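PDB 6BJ5: serine proteinase inhibitor 1 from Myxoma virus, which inhibits serine proteases as a member of the poxviral serpin family and contributes to the virulence of the virus. Local coordinates for residues 148-156 against 203-212. Numbering follows the deposited sequence.
Sequences VRMKTSWRH and LPYKRRQTAM
Trp154 and Tyr205 show how a pair of flat side chains can fasten the end of one sheet to a hairpin of another. Their planes lie only 9° apart, but the rings are slid so far past one another that they barely overlap. With CG anti to the carbonyl carbon in both (chi1 -59° in Trp154), the phenol edge carrying CE1 comes over one face of the indole, Tyr205 CE1 lying 3.5 Å from Trp154 CZ3. Leu203 CB meets the same corner of the indole, 3.5 Å from Trp154 CZ3, while Met212 SD comes to its edge, 4.0 Å from Trp154 CH2, a Met-aromatic contact. Met150 SD stands more distantly above the face of the phenol. Polar ends are anchored outside the pair: Trp154 NE1 on Asp302 O, Tyr205 OH on Thr306 OG1. Two bonds join the backbones: Lys206 N donates to Ser153 O at 2.7 Å, Arg155 N to Pro204 O at 2.8 Å. Thr152 turns its methyl, CG2, onto Tyr205 CB at 3.6 Å. At the solvent side, Arg208 NE lies over one face of the Arg155 guanidinium, two like charges close together, Arg208 being poorly ordered. The arrangement ties the end of strand 142-153, an inner strand of the large sheet, to a small-sheet hairpin at the serpin breach, with strand 305-314 inserted beside it, consistent with a cleaved, loop-inserted serpin.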
ATOM      1  N   VAL A 148      -7.411  -2.361  -3.000  1.00 31.80           N
ATOM      2  CA  VAL A 148      -6.869  -3.541  -2.335  1.00 31.97           C
ATOM      3  C   VAL A 148      -7.526  -3.643  -0.969  1.00 30.24           C
ATOM      4  O   VAL A 148      -7.604  -2.644  -0.240  1.00 29.44           O
ATOM      5  CB  VAL A 148      -5.333  -3.497  -2.185  1.00 21.68           C
ATOM      6  CG1 VAL A 148      -4.858  -4.790  -1.590  1.00 18.54           C
ATOM      7  CG2 VAL A 148      -4.654  -3.280  -3.522  1.00 18.70           C
ATOM      8  N   ARG A 149      -7.996  -4.844  -0.618  1.00 24.81           N
ATOM      9  CA  ARG A 149      -8.623  -5.051   0.684  1.00 31.58           C
ATOM     10  C   ARG A 149      -8.131  -6.342   1.316  1.00 33.87           C
ATOM     11  O   ARG A 149      -7.965  -7.358   0.632  1.00 27.83           O
ATOM     12  CB  ARG A 149     -10.141  -5.141   0.580  1.00 31.71           C
ATOM     13  CG  ARG A 149     -10.798  -3.912  -0.018  1.00 43.20           C
ATOM     14  CD  ARG A 149     -10.990  -2.787   0.970  1.00 43.44           C
ATOM     15  NE  ARG A 149     -11.865  -1.767   0.393  1.00 58.51           N
ATOM     16  CZ  ARG A 149     -11.524  -0.919  -0.578  1.00 64.86           C
ATOM     17  NH1 ARG A 149     -10.301  -0.942  -1.106  1.00 53.18           N
ATOM     18  NH2 ARG A 149     -12.421  -0.042  -1.024  1.00 72.60           N
ATOM     19  N   MET A 150      -7.897  -6.296   2.622  1.00 28.46           N
ATOM     20  CA  MET A 150      -7.544  -7.495   3.356  1.00 24.89           C
ATOM     21  C   MET A 150      -8.127  -7.380   4.749  1.00 38.96           C
ATOM     22  O   MET A 150      -7.945  -6.352   5.412  1.00 40.72           O
ATOM     23  CB  MET A 150      -6.040  -7.694   3.438  1.00 42.20           C
ATOM     24  CG  MET A 150      -5.672  -8.985   4.108  1.00 59.79           C
ATOM     25  SD  MET A 150      -3.920  -8.960   4.368  1.00 76.44           S
ATOM     26  CE  MET A 150      -3.808  -7.323   5.096  1.00 83.00           C
ATOM     27  N   LYS A 151      -8.826  -8.429   5.186  1.00 44.84           N
ATOM     28  CA  LYS A 151      -9.285  -8.525   6.565  1.00 42.35           C
ATOM     29  C   LYS A 151      -9.111  -9.975   6.996  1.00 40.52           C
ATOM     30  O   LYS A 151      -9.800 -10.855   6.477  1.00 47.58           O
ATOM     31  CB  LYS A 151     -10.734  -8.053   6.683  1.00 35.92           C
ATOM     32  CG  LYS A 151     -11.241  -7.963   8.100  1.00 40.08           C
ATOM     33  CD  LYS A 151     -12.637  -7.367   8.135  1.00 44.65           C
ATOM     34  CE  LYS A 151     -13.111  -7.203   9.566  1.00 52.72           C
ATOM     35  NZ  LYS A 151     -13.170  -8.517  10.272  1.00 59.22           N
ATOM     36  N   THR A 152      -8.208 -10.218   7.951  1.00 45.35           N
ATOM     37  CA  THR A 152      -7.796 -11.568   8.337  1.00 52.82           C
ATOM     38  C   THR A 152      -7.367 -11.612   9.804  1.00 50.57           C
ATOM     39  O   THR A 152      -6.685 -10.703  10.290  1.00 47.73           O
ATOM     40  CB  THR A 152      -6.627 -12.068   7.468  1.00 54.31           C
ATOM     41  OG1 THR A 152      -6.867 -11.766   6.084  1.00 52.41           O
ATOM     42  CG2 THR A 152      -6.432 -13.583   7.641  1.00 52.69           C
ATOM     43  N   SER A 153      -7.699 -12.706  10.485  1.00 47.59           N
ATOM     44  CA  SER A 153      -7.260 -12.881  11.865  1.00 36.36           C
ATOM     45  C   SER A 153      -5.813 -13.342  11.909  1.00 35.64           C
ATOM     46  O   SER A 153      -5.243 -13.776  10.900  1.00 44.53           O
ATOM     47  CB  SER A 153      -8.114 -13.914  12.585  1.00 24.67           C
ATOM     48  OG  SER A 153      -9.488 -13.625  12.424  1.00 37.59           O
ATOM     49  N   TRP A 154      -5.200 -13.192  13.085  1.00 33.68           N
ATOM     50  CA  TRP A 154      -3.898 -13.799  13.319  1.00 38.38           C
ATOM     51  C   TRP A 154      -4.038 -15.321  13.343  1.00 40.34           C
ATOM     52  O   TRP A 154      -5.116 -15.869  13.598  1.00 43.38           O
ATOM     53  CB  TRP A 154      -3.290 -13.333  14.648  1.00 34.51           C
ATOM     54  CG  TRP A 154      -3.084 -11.862  14.766  1.00 26.75           C
ATOM     55  CD1 TRP A 154      -3.724 -10.999  15.619  1.00 23.41           C
ATOM     56  CD2 TRP A 154      -2.164 -11.073  14.011  1.00 26.06           C
ATOM     57  NE1 TRP A 154      -3.254  -9.711  15.430  1.00 18.64           N
ATOM     58  CE2 TRP A 154      -2.295  -9.736  14.449  1.00 23.48           C
ATOM     59  CE3 TRP A 154      -1.238 -11.366  13.006  1.00 24.76           C
ATOM     60  CZ2 TRP A 154      -1.544  -8.703  13.903  1.00 21.40           C
ATOM     61  CZ3 TRP A 154      -0.492 -10.342  12.473  1.00 28.37           C
ATOM     62  CH2 TRP A 154      -0.651  -9.023  12.919  1.00 27.69           C
ATOM     63  N   ARG A 155      -2.933 -16.014  13.071  1.00 35.24           N
ATOM     64  CA  ARG A 155      -2.941 -17.452  13.308  1.00 44.25           C
ATOM     65  C   ARG A 155      -3.105 -17.735  14.809  1.00 51.60           C
ATOM     66  O   ARG A 155      -3.953 -18.539  15.219  1.00 51.04           O
ATOM     67  CB  ARG A 155      -1.668 -18.092  12.743  1.00 37.80           C
ATOM     68  CG  ARG A 155      -1.708 -19.611  12.840  1.00 41.90           C
ATOM     69  CD  ARG A 155      -0.358 -20.274  12.621  1.00 59.72           C
ATOM     70  NE  ARG A 155      -0.465 -21.710  12.884  1.00 80.17           N
ATOM     71  CZ  ARG A 155       0.562 -22.549  12.963  1.00 76.99           C
ATOM     72  NH1 ARG A 155       1.804 -22.107  12.808  1.00 68.49           N
ATOM     73  NH2 ARG A 155       0.342 -23.834  13.216  1.00 83.21           N
ATOM     74  N   HIS A 156      -2.354 -17.022  15.647  1.00 48.64           N
ATOM     75  CA  HIS A 156      -2.492 -17.074  17.104  1.00 34.26           C
ATOM     76  C   HIS A 156      -2.788 -15.666  17.590  1.00 35.28           C
ATOM     77  O   HIS A 156      -1.887 -14.815  17.615  1.00 28.62           O
ATOM     78  CB  HIS A 156      -1.222 -17.610  17.750  1.00 29.47           C
ATOM     79  CG  HIS A 156      -0.929 -19.026  17.384  1.00 34.77           C
ATOM     80  ND1 HIS A 156       0.353 -19.530  17.332  1.00 30.54           N
ATOM     81  CD2 HIS A 156      -1.757 -20.058  17.093  1.00 29.55           C
ATOM     82  CE1 HIS A 156       0.307 -20.802  16.976  1.00 37.88           C
ATOM     83  NE2 HIS A 156      -0.960 -21.150  16.835  1.00 44.63           N
ATOM     84  N   LEU A 203       4.602 -12.575  11.849  1.00 34.99           N
ATOM     85  CA  LEU A 203       3.320 -12.863  12.464  1.00 33.89           C
ATOM     86  C   LEU A 203       2.390 -13.403  11.396  1.00 38.19           C
ATOM     87  O   LEU A 203       1.921 -12.634  10.549  1.00 49.74           O
ATOM     88  CB  LEU A 203       2.740 -11.594  13.085  1.00 35.36           C
ATOM     89  CG  LEU A 203       3.646 -10.841  14.048  1.00 41.24           C
ATOM     90  CD1 LEU A 203       3.103  -9.442  14.235  1.00 42.51           C
ATOM     91  CD2 LEU A 203       3.658 -11.556  15.377  1.00 41.60           C
ATOM     92  N   PRO A 204       2.141 -14.703  11.339  1.00 48.56           N
ATOM     93  CA  PRO A 204       1.251 -15.225  10.299  1.00 45.49           C
ATOM     94  C   PRO A 204      -0.221 -14.980  10.587  1.00 43.29           C
ATOM     95  O   PRO A 204      -0.683 -15.060  11.726  1.00 45.71           O
ATOM     96  CB  PRO A 204       1.560 -16.726  10.304  1.00 37.41           C
ATOM     97  CG  PRO A 204       2.046 -17.007  11.682  1.00 25.49           C
ATOM     98  CD  PRO A 204       2.819 -15.781  12.087  1.00 37.78           C
ATOM     99  N   TYR A 205      -0.974 -14.750   9.511  1.00 47.52           N
ATOM    100  CA  TYR A 205      -2.421 -14.624   9.606  1.00 46.58           C
ATOM    101  C   TYR A 205      -3.034 -16.006   9.491  1.00 39.57           C
ATOM    102  O   TYR A 205      -2.352 -16.975   9.167  1.00 36.42           O
ATOM    103  CB  TYR A 205      -2.983 -13.707   8.517  1.00 45.05           C
ATOM    104  CG  TYR A 205      -2.586 -12.272   8.697  1.00 42.10           C
ATOM    105  CD1 TYR A 205      -3.165 -11.490   9.682  1.00 34.97           C
ATOM    106  CD2 TYR A 205      -1.586 -11.715   7.906  1.00 33.45           C
ATOM    107  CE1 TYR A 205      -2.767 -10.191   9.860  1.00 35.75           C
ATOM    108  CE2 TYR A 205      -1.188 -10.428   8.069  1.00 22.79           C
ATOM    109  CZ  TYR A 205      -1.774  -9.669   9.053  1.00 35.04           C
ATOM    110  OH  TYR A 205      -1.366  -8.373   9.224  1.00 43.01           O
ATOM    111  N   LYS A 206      -4.343 -16.094   9.757  1.00 50.69           N
ATOM    112  CA  LYS A 206      -4.977 -17.405   9.882  1.00 63.57           C
ATOM    113  C   LYS A 206      -5.005 -18.134   8.541  1.00 79.92           C
ATOM    114  O   LYS A 206      -4.999 -19.367   8.504  1.00 84.06           O
ATOM    115  CB  LYS A 206      -6.381 -17.251  10.483  1.00 63.19           C
ATOM    116  CG  LYS A 206      -7.320 -18.444  10.324  1.00 75.66           C
ATOM    117  CD  LYS A 206      -8.710 -18.124  10.886  1.00 85.19           C
ATOM    118  CE  LYS A 206      -9.771 -19.148  10.472  1.00 84.91           C
ATOM    119  NZ  LYS A 206     -11.133 -18.528  10.458  1.00 77.41           N
ATOM    120  N   ARG A 207      -4.970 -17.394   7.429  1.00102.99           N
ATOM    121  CA  ARG A 207      -4.866 -18.027   6.116  1.00111.34           C
ATOM    122  C   ARG A 207      -3.528 -18.747   5.948  1.00101.29           C
ATOM    123  O   ARG A 207      -3.460 -19.808   5.323  1.00 97.03           O
ATOM    124  CB  ARG A 207      -5.049 -16.967   5.022  1.00125.69           C
ATOM    125  CG  ARG A 207      -6.414 -16.229   4.979  1.00136.75           C
ATOM    126  CD  ARG A 207      -7.622 -17.137   4.687  1.00144.60           C
ATOM    127  NE  ARG A 207      -7.903 -18.067   5.780  1.00149.58           N
ATOM    128  CZ  ARG A 207      -8.814 -19.033   5.739  1.00150.79           C
ATOM    129  NH1 ARG A 207      -8.984 -19.828   6.789  1.00153.79           N
ATOM    130  NH2 ARG A 207      -9.553 -19.208   4.653  1.00148.79           N
ATOM    131  N   ARG A 208      -2.460 -18.175   6.491  1.00 93.75           N
ATOM    132  CA  ARG A 208      -1.048 -18.548   6.396  1.00 79.55           C
ATOM    133  C   ARG A 208      -0.447 -18.314   5.002  1.00 69.05           C
ATOM    134  O   ARG A 208       0.717 -18.662   4.809  1.00 64.70           O
ATOM    135  CB  ARG A 208      -0.761 -19.994   6.842  1.00 76.38           C
ATOM    136  CG  ARG A 208       0.170 -20.030   8.081  1.00 84.74           C
ATOM    137  CD  ARG A 208       0.882 -21.359   8.368  1.00 89.83           C
ATOM    138  NE  ARG A 208       0.045 -22.355   9.038  1.00 98.45           N
ATOM    139  CZ  ARG A 208      -0.154 -23.591   8.591  1.00 98.45           C
ATOM    140  NH1 ARG A 208       0.436 -23.984   7.472  1.00 94.64           N
ATOM    141  NH2 ARG A 208      -0.932 -24.431   9.268  1.00100.74           N
ATOM    142  N   GLN A 209      -1.159 -17.700   4.042  1.00 70.01           N
ATOM    143  CA  GLN A 209      -0.497 -17.180   2.842  1.00 66.87           C
ATOM    144  C   GLN A 209      -0.099 -15.728   2.985  1.00 56.75           C
ATOM    145  O   GLN A 209       0.807 -15.265   2.283  1.00 53.05           O
ATOM    146  CB  GLN A 209      -1.390 -17.208   1.601  1.00 67.92           C
ATOM    147  CG  GLN A 209      -1.794 -18.522   1.052  1.00 73.37           C
ATOM    148  CD  GLN A 209      -2.901 -19.069   1.877  1.00 74.18           C
ATOM    149  OE1 GLN A 209      -3.662 -18.297   2.454  1.00 75.71           O
ATOM    150  NE2 GLN A 209      -3.040 -20.386   1.918  1.00 76.24           N
ATOM    151  N   THR A 210      -0.779 -15.005   3.860  1.00 43.34           N
ATOM    152  CA  THR A 210      -0.405 -13.642   4.168  1.00 43.44           C
ATOM    153  C   THR A 210       0.172 -13.605   5.578  1.00 44.43           C
ATOM    154  O   THR A 210      -0.191 -14.407   6.445  1.00 46.94           O
ATOM    155  CB  THR A 210      -1.626 -12.722   4.006  1.00 38.62           C
ATOM    156  OG1 THR A 210      -2.738 -13.237   4.751  1.00 53.98           O
ATOM    157  CG2 THR A 210      -2.050 -12.677   2.567  1.00 28.81           C
ATOM    158  N   ALA A 211       1.086 -12.666   5.803  1.00 42.69           N
ATOM    159  CA  ALA A 211       1.719 -12.564   7.110  1.00 43.43           C
ATOM    160  C   ALA A 211       2.261 -11.158   7.305  1.00 45.73           C
ATOM    161  O   ALA A 211       2.523 -10.436   6.339  1.00 48.02           O
ATOM    162  CB  ALA A 211       2.843 -13.596   7.252  1.00 24.45           C
ATOM    163  N   MET A 212       2.494 -10.801   8.564  1.00 39.07           N
ATOM    164  CA  MET A 212       3.079  -9.510   8.890  1.00 36.25           C
ATOM    165  C   MET A 212       4.522  -9.696   9.317  1.00 32.65           C
ATOM    166  O   MET A 212       4.820 -10.492  10.208  1.00 41.04           O
ATOM    167  CB  MET A 212       2.288  -8.767   9.967  1.00 31.54           C
ATOM    168  CG  MET A 212       2.939  -7.438  10.337  1.00 33.90           C
ATOM    169  SD  MET A 212       2.010  -6.381  11.470  1.00 35.48           S
ATOM    170  CE  MET A 212       0.774  -5.718  10.350  1.00 34.19           C
TER